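Esterase (Alcaligenes sp., PDB 1QLW) hydrolyses carboxylic esters, as a bacterial esterase of the alpha/beta-hydrolase fold. Local coordinates at residues K7-P12 and D89-R94; T81-M86 and Q159-A164; L203-S208 and N296-M301; I223-S228 and S245-V250. All coordinates share one frame; numbering follows the deposited sequence.

Interaction 1. Residues K7-P12 and D89-R94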
loop_
_atom_site.group_PDB
_atom_site.type_symbol
_atom_site.label_atom_id
_atom_site.label_comp_id
_atom_site.label_asym_id
_atom_site.label_seq_id
_atom_site.Cartn_x
_atom_site.Cartn_y
_atom_site.Cartn_z
ATOM N N LYS A 7 -14.875 15.714 20.338
ATOM C CA LYS A 7 -15.896 15.401 19.331
ATOM C C LYS A 7 -15.125 15.109 18.040
ATOM O O LYS A 7 -14.047 15.669 17.836
ATOM C CB LYS A 7 -16.863 16.546 19.129
ATOM N N THR A 8 -15.633 14.179 17.250
ATOM C CA THR A 8 -14.981 13.897 15.964
ATOM C C THR A 8 -15.146 15.106 15.055
ATOM O O THR A 8 -16.264 15.594 14.854
ATOM C CB THR A 8 -15.640 12.684 15.283
ATOM O OG1 THR A 8 -15.603 11.576 16.190
ATOM C CG2 THR A 8 -14.903 12.343 13.998
ATOM N N PRO A 9 -14.048 15.614 14.516
ATOM C CA PRO A 9 -14.133 16.788 13.652
ATOM C C PRO A 9 -15.032 16.511 12.461
ATOM O O PRO A 9 -14.917 15.457 11.838
ATOM C CB PRO A 9 -12.704 17.058 13.236
ATOM C CG PRO A 9 -11.840 16.251 14.129
ATOM C CD PRO A 9 -12.665 15.131 14.690
ATOM N N ALA A 10 -15.919 17.444 12.154
ATOM C CA ALA A 10 -16.848 17.302 11.050
ATOM C C ALA A 10 -16.401 18.143 9.857
ATOM O O ALA A 10 -15.503 18.986 9.914
ATOM C CB ALA A 10 -18.237 17.750 11.498
ATOM N N GLY A 11 -17.057 17.892 8.729
ATOM C CA GLY A 11 -16.816 18.638 7.519
ATOM C C GLY A 11 -15.606 18.225 6.704
ATOM O O GLY A 11 -14.919 17.248 6.996
ATOM N N PRO A 12 -15.352 19.008 5.659
ATOM C CA PRO A 12 -14.283 18.694 4.724
ATOM C C PRO A 12 -12.900 18.965 5.268
ATOM O O PRO A 12 -12.720 19.541 6.339
ATOM C CB PRO A 12 -14.593 19.577 3.515
ATOM C CG PRO A 12 -15.324 20.738 4.089
ATOM C CD PRO A 12 -16.142 20.183 5.220
ATOM N N ASP A 89 -4.201 9.221 11.068
ATOM C CA ASP A 89 -3.658 9.998 9.951
ATOM C C ASP A 89 -4.529 11.211 9.629
ATOM O O ASP A 89 -4.088 12.363 9.656
ATOM C CB ASP A 89 -3.567 9.007 8.810
ATOM C CG ASP A 89 -2.990 9.642 7.608
ATOM O OD1 ASP A 89 -2.357 10.707 7.662
ATOM O OD2 ASP A 89 -3.195 8.987 6.560
ATOM N N GLU A 90 -5.832 10.974 9.401
ATOM C CA GLU A 90 -6.752 12.057 9.105
ATOM C C GLU A 90 -6.880 13.009 10.281
ATOM O O GLU A 90 -6.934 14.230 10.104
ATOM C CB GLU A 90 -8.129 11.486 8.756
ATOM C CG GLU A 90 -9.137 12.577 8.447
ATOM C CD GLU A 90 -10.502 12.133 8.014
ATOM O OE1 GLU A 90 -10.715 10.928 7.789
ATOM O OE2 GLU A 90 -11.394 13.011 7.905
ATOM N N TYR A 91 -6.935 12.485 11.496
ATOM C CA TYR A 91 -7.081 13.344 12.669
ATOM C C TYR A 91 -5.886 14.276 12.806
ATOM O O TYR A 91 -6.031 15.478 13.056
ATOM C CB TYR A 91 -7.265 12.514 13.928
ATOM C CG TYR A 91 -7.658 13.334 15.124
ATOM C CD1 TYR A 91 -8.869 14.002 15.148
ATOM C CD2 TYR A 91 -6.875 13.385 16.256
ATOM C CE1 TYR A 91 -9.281 14.689 16.276
ATOM C CE2 TYR A 91 -7.256 14.067 17.390
ATOM C CZ TYR A 91 -8.478 14.711 17.402
ATOM O OH TYR A 91 -8.922 15.381 18.517
ATOM N N PHE A 92 -4.676 13.733 12.619
ATOM C CA PHE A 92 -3.476 14.552 12.729
ATOM C C PHE A 92 -3.491 15.659 11.679
ATOM O O PHE A 92 -3.135 16.808 11.981
ATOM C CB PHE A 92 -2.220 13.693 12.587
ATOM C CG PHE A 92 -1.927 12.781 13.743
ATOM C CD1 PHE A 92 -2.711 12.667 14.872
ATOM C CD2 PHE A 92 -0.799 11.987 13.698
ATOM C CE1 PHE A 92 -2.394 11.808 15.900
ATOM C CE2 PHE A 92 -0.459 11.126 14.730
ATOM C CZ PHE A 92 -1.264 11.037 15.841
ATOM N N LEU A 93 -3.913 15.337 10.456
ATOM C CA LEU A 93 -4.027 16.352 9.402
ATOM C C LEU A 93 -4.996 17.451 9.818
ATOM O O LEU A 93 -4.726 18.647 9.648
ATOM C CB LEU A 93 -4.534 15.710 8.110
ATOM C CG LEU A 93 -3.577 14.735 7.469
ATOM C CD1 LEU A 93 -4.262 13.961 6.367
ATOM C CD2 LEU A 93 -2.374 15.477 6.915
ATOM N N ARG A 94 -6.143 17.068 10.385
ATOM C CA ARG A 94 -7.162 18.013 10.831
ATOM C C ARG A 94 -6.674 18.865 11.991
ATOM O O ARG A 94 -7.117 20.001 12.171
ATOM C CB ARG A 94 -8.454 17.276 11.180
ATOM C CG ARG A 94 -9.163 16.749 9.947
ATOM C CD ARG A 94 -10.428 15.990 10.318
ATOM N NE ARG A 94 -11.136 15.520 9.130
ATOM C CZ ARG A 94 -12.020 16.237 8.448
ATOM N NH1 ARG A 94 -12.332 17.475 8.804
ATOM N NH2 ARG A 94 -12.560 15.701 7.368
#
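Arg94 makes the polar half of this contact. Its NH2 donates to Gly11 O at 2.8 Å, and the donor lies in the carbonyl plane with a C=O...N angle of 158°, while Gly11 O is tilted 20° out of the guanidinium plane. The other terminal nitrogen adds two weak bonds, Arg94 NH1 to Gly11 O and to Pro12 O, both at 3.2 Å. Pro9 O lies over one face of the same group. The apolar half belongs to the Pro9 ring, wedged between two residues three apart on the helix: Pro9 CB rests on Arg94 CD at 3.9 Å, and Pro9 CG meets the edge of the Tyr91 ring at CE1, 3.7 Å away, the two side chains crossing at about a right angle. In the alpha/beta-hydrolase fold, helix 88-94 is the connection of a beta-alpha-beta crossover from strand 65-68 to strand 99-103, and residues 7-12 pass its C-terminal part before entering strand 13-23. One helical turn before Arg94, Glu90 holds the guanidinium in a salt bridge: the grip is side-on, with Arg94 NE at 2.8 Å and Arg94 NH2 at 3.0 Å from the one oxygen Glu90 OE2, which offers its anti lone pair to NE. The extended Arg94 chain carries the group out to this salt bridge. With CG anti to the backbone N (chi1 -170°), the Tyr91 ring swings in to meet Pro9, and its OH is held by a hydrogen bond to Asp311. Met86 packs on both Tyr91 and Arg94. Farther out, Pro12 and Glu90 touch Thr14 and Gln18 of the second subunit, respectively.

Interaction 2. Residues T81-M86 and Q159-A164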
loop_
_atom_site.group_PDB
_atom_site.type_symbol
_atom_site.label_atom_id
_atom_site.label_comp_id
_atom_site.label_asym_id
_atom_site.label_seq_id
_atom_site.Cartn_x
_atom_site.Cartn_y
_atom_site.Cartn_z
ATOM N N THR A 81 -10.440 3.432 10.596
ATOM C CA THR A 81 -10.417 2.278 11.497
ATOM C C THR A 81 -11.201 1.129 10.887
ATOM O O THR A 81 -12.016 1.293 9.972
ATOM C CB THR A 81 -11.014 2.628 12.877
ATOM O OG1 THR A 81 -12.426 2.871 12.729
ATOM C CG2 THR A 81 -10.339 3.867 13.477
ATOM N N PRO A 82 -11.036 -0.088 11.423
ATOM C CA PRO A 82 -11.780 -1.241 10.897
ATOM C C PRO A 82 -13.280 -1.057 10.894
ATOM O O PRO A 82 -13.973 -1.584 10.010
ATOM C CB PRO A 82 -11.332 -2.390 11.805
ATOM C CG PRO A 82 -9.926 -2.017 12.175
ATOM C CD PRO A 82 -9.954 -0.519 12.346
ATOM N N ASP A 83 -13.836 -0.315 11.855
ATOM C CA ASP A 83 -15.254 -0.038 11.951
ATOM C C ASP A 83 -15.678 1.260 11.288
ATOM O O ASP A 83 -16.823 1.694 11.474
ATOM C CB ASP A 83 -15.747 -0.100 13.392
ATOM C CG ASP A 83 -15.125 0.948 14.288
ATOM O OD1 ASP A 83 -13.908 1.209 14.182
ATOM O OD2 ASP A 83 -15.871 1.505 15.124
ATOM N N GLY A 84 -14.814 1.874 10.495
ATOM C CA GLY A 84 -15.207 2.978 9.640
ATOM C C GLY A 84 -15.017 4.367 10.189
ATOM O O GLY A 84 -15.501 5.325 9.566
ATOM N N ARG A 85 -14.337 4.532 11.306
ATOM C CA ARG A 85 -14.158 5.832 11.921
ATOM C C ARG A 85 -12.847 6.474 11.470
ATOM O O ARG A 85 -11.931 5.855 10.942
ATOM C CB ARG A 85 -14.177 5.693 13.448
ATOM C CG ARG A 85 -15.547 5.313 13.990
ATOM C CD ARG A 85 -15.519 5.156 15.501
ATOM N NE ARG A 85 -14.770 3.950 15.868
ATOM C CZ ARG A 85 -13.546 3.942 16.376
ATOM N NH1 ARG A 85 -12.921 5.035 16.786
ATOM N NH2 ARG A 85 -12.959 2.757 16.521
ATOM N N MET A 86 -12.746 7.760 11.765
ATOM C CA MET A 86 -11.543 8.527 11.488
ATOM C C MET A 86 -10.348 7.913 12.226
ATOM O O MET A 86 -10.408 7.589 13.418
ATOM C CB MET A 86 -11.763 9.966 11.991
ATOM C CG MET A 86 -10.661 10.912 11.557
ATOM S SD MET A 86 -10.925 12.586 12.157
ATOM C CE MET A 86 -12.427 13.027 11.275
ATOM N N GLN A 159 -11.770 -1.335 24.553
ATOM C CA GLN A 159 -12.029 -0.222 23.643
ATOM C C GLN A 159 -11.958 -0.650 22.177
ATOM O O GLN A 159 -12.347 0.136 21.313
ATOM C CB GLN A 159 -11.025 0.903 23.880
ATOM C CG GLN A 159 -11.145 1.593 25.221
ATOM C CD GLN A 159 -12.208 2.649 25.307
ATOM O OE1 GLN A 159 -12.899 2.943 24.326
ATOM N NE2 GLN A 159 -12.245 3.288 26.470
ATOM N N PHE A 160 -11.450 -1.839 21.880
ATOM C CA PHE A 160 -11.352 -2.179 20.460
ATOM C C PHE A 160 -12.728 -2.509 19.927
ATOM O O PHE A 160 -13.494 -3.199 20.606
ATOM C CB PHE A 160 -10.421 -3.403 20.248
ATOM C CG PHE A 160 -10.180 -3.570 18.773
ATOM C CD1 PHE A 160 -9.218 -2.802 18.118
ATOM C CD2 PHE A 160 -10.929 -4.448 18.024
ATOM C CE1 PHE A 160 -9.051 -2.911 16.742
ATOM C CE2 PHE A 160 -10.786 -4.550 16.645
ATOM C CZ PHE A 160 -9.839 -3.772 16.016
ATOM N N PRO A 161 -13.066 -2.063 18.711
ATOM C CA PRO A 161 -14.365 -2.379 18.107
ATOM C C PRO A 161 -14.367 -3.829 17.609
ATOM O O PRO A 161 -14.262 -4.110 16.407
ATOM C CB PRO A 161 -14.478 -1.389 16.963
ATOM C CG PRO A 161 -13.050 -1.175 16.539
ATOM C CD PRO A 161 -12.277 -1.170 17.845
ATOM N N VAL A 162 -14.531 -4.773 18.543
ATOM C CA VAL A 162 -14.461 -6.186 18.228
ATOM C C VAL A 162 -15.560 -6.641 17.296
ATOM O O VAL A 162 -15.381 -7.648 16.602
ATOM C CB VAL A 162 -14.392 -7.085 19.482
ATOM C CG1 VAL A 162 -13.084 -6.913 20.242
ATOM C CG2 VAL A 162 -15.587 -6.822 20.372
ATOM N N GLN A 163 -16.660 -5.899 17.170
ATOM C CA GLN A 163 -17.657 -6.199 16.149
ATOM C C GLN A 163 -17.093 -6.101 14.741
ATOM O O GLN A 163 -17.676 -6.677 13.815
ATOM C CB GLN A 163 -18.877 -5.296 16.290
ATOM C CG GLN A 163 -18.756 -3.877 15.821
ATOM C CD GLN A 163 -18.057 -2.875 16.689
ATOM O OE1 GLN A 163 -17.447 -3.198 17.707
ATOM N NE2 GLN A 163 -18.128 -1.603 16.296
ATOM N N ALA A 164 -15.997 -5.388 14.566
ATOM C CA ALA A 164 -15.333 -5.210 13.285
ATOM C C ALA A 164 -14.062 -6.030 13.199
ATOM O O ALA A 164 -13.147 -5.711 12.436
ATOM C CB ALA A 164 -15.056 -3.729 13.035
HETATM O O HOH W 1 -17.294 0.963 17.460
#
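A type I turn from Thr81 to Gly84, closed by Gly84 N to Thr81 O at 2.9 Å, faces an inverse gamma turn centred on Pro161, and the backbones come nearest at Asp83 and Ala164, with CA atoms 5.3 Å apart. Asp83 CG sits between backbone N and carbonyl carbon (chi1 64°), which lays the carboxylate against the Pro161 ring at about a right angle; Asp83 OD1 stands 3.5 Å from Pro161 CG. Nearer the backbone, Asp83 CB meets Ala164 CB at 3.7 Å. Pro82 extends the apolar patch, its CG reaching Phe160 CZ at 4.2 Å. Arg85 holds the carboxylate in a salt bridge, its NE giving Asp83 OD2 a straight bond (2.8 Å, 168°) on the syn lone pair and in the guanidinium plane, while Thr81 OG1 donates to OD1 from above the carboxylate plane. A water that donates to Asp83 OD2 and accepts from Gln163 NE2 bridges the two loops. An alanine in place of Asp83 would remove the carboxylate and would probably loosen Arg85, break the water bridge and leave Pro161 less well packed. Arg85 reaches onward to the carbonyls of Gln302 and Asp303. The arrangement is turn-against-turn packing: the loop between strand 65-68 and helix 88-94 is joined to the lead-in of helix 165-171, with Ala164 at its N-cap position, in the helical region between strands 99-103 and 200-205 of this alpha/beta hydrolase.

Interaction 3. Residues L203-S208 and N296-M301. With SO4 (sulfate ion), chain D.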
loop_
_atom_site.group_PDB
_atom_site.type_symbol
_atom_site.label_atom_id
_atom_site.label_comp_id
_atom_site.label_asym_id
_atom_site.label_seq_id
_atom_site.Cartn_x
_atom_site.Cartn_y
_atom_site.Cartn_z
ATOM N N LEU A 203 6.698 8.387 14.957
ATOM C CA LEU A 203 5.702 7.698 15.773
ATOM C C LEU A 203 5.614 6.257 15.286
ATOM O O LEU A 203 5.257 5.986 14.147
ATOM C CB LEU A 203 4.368 8.418 15.693
ATOM C CG LEU A 203 3.309 7.943 16.690
ATOM C CD1 LEU A 203 2.298 9.043 16.951
ATOM C CD2 LEU A 203 2.649 6.675 16.211
ATOM N N SER A 204 5.994 5.330 16.164
ATOM C CA SER A 204 6.060 3.912 15.836
ATOM C C SER A 204 5.172 3.067 16.723
ATOM O O SER A 204 4.545 3.540 17.675
ATOM C CB SER A 204 7.500 3.428 15.884
ATOM O OG SER A 204 7.972 3.537 17.210
ATOM N N HIS A 205 5.118 1.767 16.424
ATOM C CA HIS A 205 4.186 0.847 17.057
ATOM C C HIS A 205 4.758 -0.553 17.121
ATOM O O HIS A 205 5.125 -1.107 16.088
ATOM C CB HIS A 205 2.879 0.809 16.225
ATOM C CG HIS A 205 1.759 0.012 16.812
ATOM N ND1 HIS A 205 0.896 -0.704 16.001
ATOM C CD2 HIS A 205 1.371 -0.154 18.096
ATOM C CE1 HIS A 205 0.026 -1.272 16.837
ATOM N NE2 HIS A 205 0.264 -0.960 18.101
ATOM N N SER A 206 4.807 -1.171 18.300
ATOM C CA SER A 206 5.045 -2.609 18.404
ATOM C C SER A 206 6.319 -3.097 17.755
ATOM O O SER A 206 7.369 -2.670 18.243
ATOM C CB SER A 206 3.783 -3.316 17.896
ATOM O OG SER A 206 3.690 -4.598 18.503
ATOM N N GLN A 207 6.315 -3.930 16.716
ATOM C CA GLN A 207 7.558 -4.337 16.045
ATOM C C GLN A 207 8.435 -3.158 15.655
ATOM O O GLN A 207 9.664 -3.259 15.696
ATOM C CB GLN A 207 7.144 -5.084 14.769
ATOM C CG GLN A 207 8.273 -5.443 13.810
ATOM C CD GLN A 207 7.612 -5.945 12.544
ATOM O OE1 GLN A 207 7.186 -5.137 11.703
ATOM N NE2 GLN A 207 7.439 -7.243 12.406
ATOM N N SER A 208 7.840 -2.056 15.205
ATOM C CA SER A 208 8.634 -0.893 14.812
ATOM C C SER A 208 8.888 0.035 15.986
ATOM O O SER A 208 9.543 1.071 15.798
ATOM C CB SER A 208 7.998 -0.099 13.679
ATOM O OG SER A 208 6.789 0.481 14.148
ATOM N N ASN A 296 -7.934 0.207 26.751
ATOM C CA ASN A 296 -7.272 0.265 25.453
ATOM C C ASN A 296 -6.520 -1.022 25.149
ATOM O O ASN A 296 -5.855 -1.600 25.990
ATOM C CB ASN A 296 -6.344 1.470 25.333
ATOM C CG ASN A 296 -7.125 2.738 25.074
ATOM O OD1 ASN A 296 -7.371 3.525 25.991
ATOM N ND2 ASN A 296 -7.522 2.907 23.807
ATOM N N SER A 297 -6.651 -1.396 23.871
ATOM C CA SER A 297 -5.971 -2.567 23.351
ATOM C C SER A 297 -4.602 -2.167 22.815
ATOM O O SER A 297 -4.209 -0.993 22.798
ATOM C CB SER A 297 -6.791 -3.189 22.225
ATOM O OG SER A 297 -6.719 -2.428 21.021
ATOM N N HIS A 298 -3.894 -3.160 22.267
ATOM C CA HIS A 298 -2.644 -2.842 21.576
ATOM C C HIS A 298 -2.870 -1.984 20.332
ATOM O O HIS A 298 -1.990 -1.235 19.921
ATOM C CB HIS A 298 -1.989 -4.159 21.163
ATOM C CG HIS A 298 -0.684 -4.020 20.473
ATOM N ND1 HIS A 298 0.413 -3.408 21.052
ATOM C CD2 HIS A 298 -0.274 -4.425 19.248
ATOM C CE1 HIS A 298 1.419 -3.439 20.190
ATOM N NE2 HIS A 298 1.040 -4.095 19.099
ATOM N N MET A 299 -4.046 -2.115 19.726
ATOM C CA MET A 299 -4.418 -1.366 18.539
ATOM C C MET A 299 -5.112 -0.067 18.929
ATOM O O MET A 299 -6.163 0.299 18.383
ATOM C CB MET A 299 -5.299 -2.225 17.633
ATOM C CG MET A 299 -4.638 -3.491 17.138
ATOM S SD MET A 299 -3.160 -3.265 16.165
ATOM C CE MET A 299 -3.780 -2.321 14.779
ATOM N N MET A 300 -4.487 0.690 19.835
ATOM C CA MET A 300 -5.179 1.831 20.448
ATOM C C MET A 300 -5.484 2.947 19.454
ATOM O O MET A 300 -6.403 3.736 19.681
ATOM C CB MET A 300 -4.414 2.344 21.656
ATOM C CG MET A 300 -3.075 2.963 21.291
ATOM S SD MET A 300 -2.195 3.562 22.765
ATOM C CE MET A 300 -1.781 1.979 23.521
ATOM N N MET A 301 -4.734 3.036 18.355
ATOM C CA MET A 301 -5.019 3.992 17.295
ATOM C C MET A 301 -6.303 3.660 16.544
ATOM O O MET A 301 -6.833 4.503 15.817
ATOM C CB MET A 301 -3.852 4.133 16.322
ATOM C CG MET A 301 -3.570 2.953 15.408
ATOM S SD MET A 301 -3.053 1.415 16.210
ATOM C CE MET A 301 -1.424 1.942 16.810
HETATM S S SO4 D . 6.618 -7.249 18.312
HETATM O O1 SO4 D . 6.505 -8.584 19.019
HETATM O O2 SO4 D . 5.797 -6.267 19.121
HETATM O O3 SO4 D . 6.055 -7.414 16.937
HETATM O O4 SO4 D . 8.025 -6.776 18.323
#
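The imidazole of His205 is the tightly packed part of this contact, enclosed on both faces. Met301, bent at chi2 and chi3, sets its CE methyl over one face, 3.5 Å from the ring centroid and 6° off the normal, a CH-pi contact; Ser206 CB lies over the opposite face, and Met299 SD sits at the edge, 3.8 Å from His205 CE1. His205 NE2 donates to the carbonyl His298 O at 2.9 Å, approaching from above the carbonyl plane. The two imidazoles form an offset stack, with centroids 4.3 Å apart and planes at 26°, in which His205 NE2 lies over the rim of the His298 ring. The more open side is that of Ser206, which is partly exposed. There Ser206 OG bonds to O2 of a sulfate at 2.8 Å, an ion probably taken from the crystallisation liquor and also held by Arg265. Ser206 OG is likewise 2.8 Å from His298 NE2, at the edge of that ring. Ser206 follows strand 200-205 directly, with a positive phi of 57° in the sharp turn, as expected of the nucleophile elbow of alpha/beta hydrolases. On its far side His298 ND1 bonds to Glu230. This Ser206-His298-Glu230 order is consistent with a catalytic triad: the acidic partner would help orient His298 and raise its basicity, while the carbonyl bond and stack from His205 would probably steady it.

Interaction 4. Residues I223-S228 and S245-V250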
loop_
_atom_site.group_PDB
_atom_site.type_symbol
_atom_site.label_atom_id
_atom_site.label_comp_id
_atom_site.label_asym_id
_atom_site.label_seq_id
_atom_site.Cartn_x
_atom_site.Cartn_y
_atom_site.Cartn_z
ATOM N N ILE A 223 15.604 14.291 13.673
ATOM C CA ILE A 223 14.667 13.595 14.547
ATOM C C ILE A 223 14.272 14.524 15.676
ATOM O O ILE A 223 15.053 14.779 16.602
ATOM C CB ILE A 223 15.243 12.282 15.087
ATOM C CG1 ILE A 223 15.675 11.427 13.897
ATOM C CG2 ILE A 223 14.228 11.569 15.975
ATOM C CD1 ILE A 223 16.316 10.121 14.252
ATOM N N THR A 224 13.064 15.050 15.633
ATOM C CA THR A 224 12.641 16.087 16.569
ATOM C C THR A 224 12.164 15.504 17.880
ATOM O O THR A 224 12.438 16.067 18.941
ATOM C CB THR A 224 11.513 16.900 15.887
ATOM O OG1 THR A 224 11.966 17.349 14.606
ATOM C CG2 THR A 224 11.073 18.061 16.750
ATOM N N ALA A 225 11.451 14.404 17.805
ATOM C CA ALA A 225 10.884 13.746 18.959
ATOM C C ALA A 225 10.485 12.333 18.537
ATOM O O ALA A 225 10.347 12.074 17.339
ATOM C CB ALA A 225 9.656 14.481 19.489
ATOM N N ILE A 226 10.320 11.455 19.512
ATOM C CA ILE A 226 9.915 10.079 19.259
ATOM C C ILE A 226 8.714 9.744 20.124
ATOM O O ILE A 226 8.761 9.979 21.329
ATOM C CB ILE A 226 11.062 9.086 19.522
ATOM C CG1 ILE A 226 12.244 9.363 18.601
ATOM C CG2 ILE A 226 10.575 7.653 19.466
ATOM C CD1 ILE A 226 13.504 8.627 18.968
ATOM N N VAL A 227 7.708 9.152 19.493
ATOM C CA VAL A 227 6.551 8.602 20.170
ATOM C C VAL A 227 6.500 7.111 19.829
ATOM O O VAL A 227 6.508 6.784 18.643
ATOM C CB VAL A 227 5.233 9.281 19.788
ATOM C CG1 VAL A 227 4.046 8.626 20.481
ATOM C CG2 VAL A 227 5.284 10.780 20.058
ATOM N N SER A 228 6.480 6.240 20.824
ATOM C CA SER A 228 6.457 4.797 20.549
ATOM C C SER A 228 5.253 4.212 21.273
ATOM O O SER A 228 5.182 4.293 22.500
ATOM C CB SER A 228 7.802 4.211 20.968
ATOM O OG SER A 228 8.012 2.865 20.659
ATOM N N SER A 245 18.892 14.510 23.776
ATOM C CA SER A 245 18.361 15.743 23.232
ATOM C C SER A 245 17.073 15.504 22.452
ATOM O O SER A 245 16.544 16.468 21.891
ATOM C CB SER A 245 19.384 16.441 22.326
ATOM O OG SER A 245 20.357 17.070 23.150
ATOM N N ILE A 246 16.552 14.285 22.433
ATOM C CA ILE A 246 15.324 13.993 21.687
ATOM C C ILE A 246 14.235 13.620 22.681
ATOM O O ILE A 246 14.347 12.561 23.309
ATOM C CB ILE A 246 15.563 12.824 20.708
ATOM C CG1 ILE A 246 16.627 13.186 19.670
ATOM C CG2 ILE A 246 14.276 12.437 19.997
ATOM C CD1 ILE A 246 17.165 12.006 18.895
ATOM N N PRO A 247 13.198 14.415 22.854
ATOM C CA PRO A 247 12.122 14.047 23.784
ATOM C C PRO A 247 11.468 12.755 23.321
ATOM O O PRO A 247 11.255 12.541 22.125
ATOM C CB PRO A 247 11.189 15.239 23.771
ATOM C CG PRO A 247 11.987 16.378 23.230
ATOM C CD PRO A 247 12.963 15.744 22.259
ATOM N N VAL A 248 11.102 11.926 24.302
ATOM C CA VAL A 248 10.512 10.624 24.058
ATOM C C VAL A 248 9.243 10.396 24.866
ATOM O O VAL A 248 9.206 10.651 26.060
ATOM C CB VAL A 248 11.506 9.502 24.436
ATOM C CG1 VAL A 248 10.885 8.119 24.344
ATOM C CG2 VAL A 248 12.792 9.591 23.626
ATOM N N LEU A 249 8.222 9.886 24.160
ATOM C CA LEU A 249 6.981 9.469 24.772
ATOM C C LEU A 249 6.729 8.005 24.430
ATOM O O LEU A 249 6.744 7.671 23.242
ATOM C CB LEU A 249 5.807 10.313 24.263
ATOM C CG LEU A 249 4.435 9.929 24.813
ATOM C CD1 LEU A 249 4.328 10.202 26.307
ATOM C CD2 LEU A 249 3.335 10.686 24.077
ATOM N N VAL A 250 6.524 7.167 25.432
ATOM C CA VAL A 250 6.178 5.760 25.221
ATOM C C VAL A 250 4.777 5.589 25.793
ATOM O O VAL A 250 4.530 5.990 26.929
ATOM C CB VAL A 250 7.199 4.812 25.866
ATOM C CG1 VAL A 250 6.729 3.373 25.781
ATOM C CG2 VAL A 250 8.575 5.007 25.233
HETATM O O HOH W 2 15.154 17.186 19.264
#
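Ile223 makes no backbone bond across; its O rests near Ile246 CG1 and its CG2 touches Ile246 CG2 at 4.1 Å. At Thr224 the carbonyl oxygen is 3.4 Å from Pro247 CD and accepts from a water that also donates to Ser245 O. Ala225 lays its CA against Ile246 CG2. Regular parallel bonding begins at Ile226, whose N donates to Pro247 O at 3.0 Å and whose O accepts from Leu249 N at 2.9 Å; its CG1 meets Ile246 CG2 at 3.9 Å. An alanine in place of Ile246 would lose the methyl shared by Ile223, Ala225 and Ile226 and would probably leave this end loosely packed. Val227 turns to the other face, where its CG1 lies 4.2 Å from Leu249 CD2, with Trp316 of helix 306-319 against both. Ser228 N donates to Leu249 O at 2.8 Å, and its OG bonds to Gly209 O. Ser228 shares its face with Ile226, Val248 and Val250, packed by helices 211-218 and 263-278. Strand axes 4.7 Å apart and 5° from parallel, with helices on both faces, fit neighbouring parallel strands in an alpha/beta sheet, here the central sheet of the alpha/beta-hydrolase fold.

Interaction 3, its centre about 7 Å from that of the chain, holds the presumed active site, marked by the sulfate on Ser206 OG; the others lie farther out. Interaction 4 shares its sheet: strands 200-205 and 223-229 are neighbours, with Ser204 N 2.9 Å from Val227 O in a probable hydrogen bond and contact centres 15 Å apart. Interaction 2, also centred 15 Å from interaction 3, backs the loop bearing His298, since Phe160 packs on Ser297 and Met299. Interaction 1 is more peripheral, 20 Å from interaction 3 between centres, yet Phe92 reaches Leu203. Met86 joins interactions 1 and 2, its CE 3.5 Å from Arg94 NE. Interactions 2 and 4 lie farthest apart, centres 28 Å.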